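Local coordinates for protein Tube (Drosophila melanogaster, PDB 1D2Z) that recruits the kinase Pelle to the plasma membrane through its death domain and so helps Toll signalling set dorsoventral polarity in the fly embryo, at residues 30-35 / 72-77. Residues are numbered along the deposited sequence; the frame is centred on the assembly and turned at random.
Sequences SCWRKL and FQIDEA
W32 reaches across from helix 31-38 to put the far rim of its indole against I74 and D75 of helix 68-80, spanning two nearly antiparallel segments whose axes come no closer than 11.6 Å. W32 and I74 make the tight, buried part. The I74 CG2 methyl sits over one face of the six-membered ring, 4.1 Å from its centroid, a CH-pi contact. At the ring edge, W32 CH2 lies 3.4 Å from D75 OD2. With CG between the backbone N and carbonyl carbon (chi1 60°), the indole also lies beneath R33 CG, and V71 and K87 touch it too. The looser, partly exposed side belongs to R33, extended from CG to NE until its guanidinium meets the carboxylate of D75. R33 NH2 gives a nearly straight 2.8 Å bond to D75 OD1, on the syn side but 30° out of the carboxylate plane, while NE makes a weak 3.3 Å bond to OD2. K87 also pairs with OD1, so two cations probably stabilise the charged carboxylate. A methionine at R33 would probably cost D75 this two-nitrogen grip, leaving OD2 without the NE bond. A buried tryptophan edged by a partly exposed salt bridge thus joins two helices of the death-domain helical bundle.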
loop_
_atom_site.group_PDB
_atom_site.type_symbol
_atom_site.label_atom_id
_atom_site.label_comp_id
_atom_site.label_asym_id
_atom_site.label_seq_id
_atom_site.Cartn_x
_atom_site.Cartn_y
_atom_site.Cartn_z
ATOM N N SER B 30 -5.147 -6.746 3.680
ATOM C CA SER B 30 -6.426 -6.839 2.977
ATOM C C SER B 30 -6.744 -5.574 2.171
ATOM O O SER B 30 -7.901 -5.164 2.081
ATOM C CB SER B 30 -7.548 -7.116 3.990
ATOM O OG SER B 30 -7.231 -8.231 4.811
ATOM N N CYS B 31 -5.721 -4.971 1.570
ATOM C CA CYS B 31 -5.907 -3.748 0.794
ATOM C C CYS B 31 -6.810 -3.872 -0.427
ATOM O O CYS B 31 -7.328 -2.869 -0.915
ATOM C CB CYS B 31 -4.558 -3.148 0.393
ATOM S SG CYS B 31 -3.696 -2.350 1.763
ATOM N N TRP B 32 -7.014 -5.098 -0.907
ATOM C CA TRP B 32 -7.884 -5.313 -2.063
ATOM C C TRP B 32 -9.289 -4.803 -1.751
ATOM O O TRP B 32 -9.991 -4.313 -2.639
ATOM C CB TRP B 32 -7.927 -6.794 -2.459
ATOM C CG TRP B 32 -8.443 -7.708 -1.392
ATOM C CD1 TRP B 32 -7.714 -8.319 -0.417
ATOM C CD2 TRP B 32 -9.800 -8.128 -1.201
ATOM N NE1 TRP B 32 -8.529 -9.095 0.367
ATOM C CE2 TRP B 32 -9.815 -8.998 -0.092
ATOM C CE3 TRP B 32 -11.005 -7.853 -1.862
ATOM C CZ2 TRP B 32 -10.988 -9.605 0.376
ATOM C CZ3 TRP B 32 -12.176 -8.456 -1.397
ATOM C CH2 TRP B 32 -12.155 -9.322 -0.288
ATOM N N ARG B 33 -9.686 -4.903 -0.481
ATOM C CA ARG B 33 -11.002 -4.432 -0.055
ATOM C C ARG B 33 -11.126 -2.925 -0.241
ATOM O O ARG B 33 -12.158 -2.429 -0.694
ATOM C CB ARG B 33 -11.277 -4.792 1.412
ATOM C CG ARG B 33 -11.331 -6.276 1.690
ATOM C CD ARG B 33 -11.971 -6.569 3.041
ATOM N NE ARG B 33 -11.835 -7.979 3.390
ATOM C CZ ARG B 33 -11.194 -8.423 4.468
ATOM N NH1 ARG B 33 -10.639 -7.568 5.318
ATOM N NH2 ARG B 33 -11.055 -9.729 4.663
ATOM N N LYS B 34 -10.062 -2.199 0.091
ATOM C CA LYS B 34 -10.059 -0.747 -0.038
ATOM C C LYS B 34 -10.195 -0.323 -1.498
ATOM O O LYS B 34 -10.932 0.611 -1.815
ATOM C CB LYS B 34 -8.787 -0.161 0.570
ATOM C CG LYS B 34 -8.585 -0.524 2.033
ATOM C CD LYS B 34 -7.314 0.103 2.577
ATOM C CE LYS B 34 -7.048 -0.349 3.994
ATOM N NZ LYS B 34 -5.906 0.385 4.596
ATOM N N LEU B 35 -9.472 -1.001 -2.386
ATOM C CA LEU B 35 -9.541 -0.693 -3.813
ATOM C C LEU B 35 -10.928 -1.033 -4.363
ATOM O O LEU B 35 -11.569 -0.201 -5.006
ATOM C CB LEU B 35 -8.473 -1.479 -4.587
ATOM C CG LEU B 35 -8.567 -1.507 -6.122
ATOM C CD1 LEU B 35 -8.434 -0.107 -6.707
ATOM C CD2 LEU B 35 -7.489 -2.421 -6.683
ATOM N N PHE B 72 -17.776 -9.425 0.136
ATOM C CA PHE B 72 -17.933 -10.644 0.929
ATOM C C PHE B 72 -17.812 -11.925 0.108
ATOM O O PHE B 72 -17.203 -12.893 0.561
ATOM C CB PHE B 72 -19.274 -10.636 1.674
ATOM C CG PHE B 72 -19.595 -11.939 2.375
ATOM C CD1 PHE B 72 -19.032 -12.240 3.613
ATOM C CD2 PHE B 72 -20.462 -12.864 1.792
ATOM C CE1 PHE B 72 -19.326 -13.443 4.260
ATOM C CE2 PHE B 72 -20.763 -14.071 2.432
ATOM C CZ PHE B 72 -20.194 -14.360 3.666
ATOM N N GLN B 73 -18.417 -11.941 -1.078
ATOM C CA GLN B 73 -18.372 -13.119 -1.943
ATOM C C GLN B 73 -16.941 -13.576 -2.186
ATOM O O GLN B 73 -16.677 -14.776 -2.299
ATOM C CB GLN B 73 -19.066 -12.846 -3.277
ATOM C CG GLN B 73 -20.537 -12.496 -3.146
ATOM C CD GLN B 73 -21.230 -12.378 -4.489
ATOM O OE1 GLN B 73 -22.305 -12.942 -4.692
ATOM N NE2 GLN B 73 -20.618 -11.646 -5.416
ATOM N N ILE B 74 -16.025 -12.612 -2.262
ATOM C CA ILE B 74 -14.609 -12.904 -2.464
ATOM C C ILE B 74 -14.079 -13.543 -1.179
ATOM O O ILE B 74 -13.409 -14.576 -1.224
ATOM C CB ILE B 74 -13.793 -11.615 -2.779
ATOM C CG1 ILE B 74 -14.327 -10.930 -4.043
ATOM C CG2 ILE B 74 -12.317 -11.957 -2.955
ATOM C CD1 ILE B 74 -14.154 -11.746 -5.314
ATOM N N ASP B 75 -14.383 -12.926 -0.039
ATOM C CA ASP B 75 -13.950 -13.454 1.254
ATOM C C ASP B 75 -14.492 -14.869 1.457
ATOM O O ASP B 75 -13.736 -15.795 1.752
ATOM C CB ASP B 75 -14.427 -12.554 2.401
ATOM C CG ASP B 75 -13.576 -11.304 2.562
ATOM O OD1 ASP B 75 -12.389 -11.434 2.934
ATOM O OD2 ASP B 75 -14.097 -10.192 2.331
ATOM N N GLU B 76 -15.799 -15.026 1.252
ATOM C CA GLU B 76 -16.484 -16.308 1.402
ATOM C C GLU B 76 -15.821 -17.428 0.607
ATOM O O GLU B 76 -15.355 -18.413 1.183
ATOM C CB GLU B 76 -17.944 -16.181 0.958
ATOM C CG GLU B 76 -18.716 -17.500 0.967
ATOM C CD GLU B 76 -19.978 -17.448 0.126
ATOM O OE1 GLU B 76 -19.866 -17.502 -1.119
ATOM O OE2 GLU B 76 -21.080 -17.354 0.706
ATOM N N ALA B 77 -15.784 -17.265 -0.714
ATOM C CA ALA B 77 -15.199 -18.259 -1.605
ATOM C C ALA B 77 -13.760 -18.607 -1.252
ATOM O O ALA B 77 -13.390 -19.782 -1.227
ATOM C CB ALA B 77 -15.290 -17.791 -3.051
#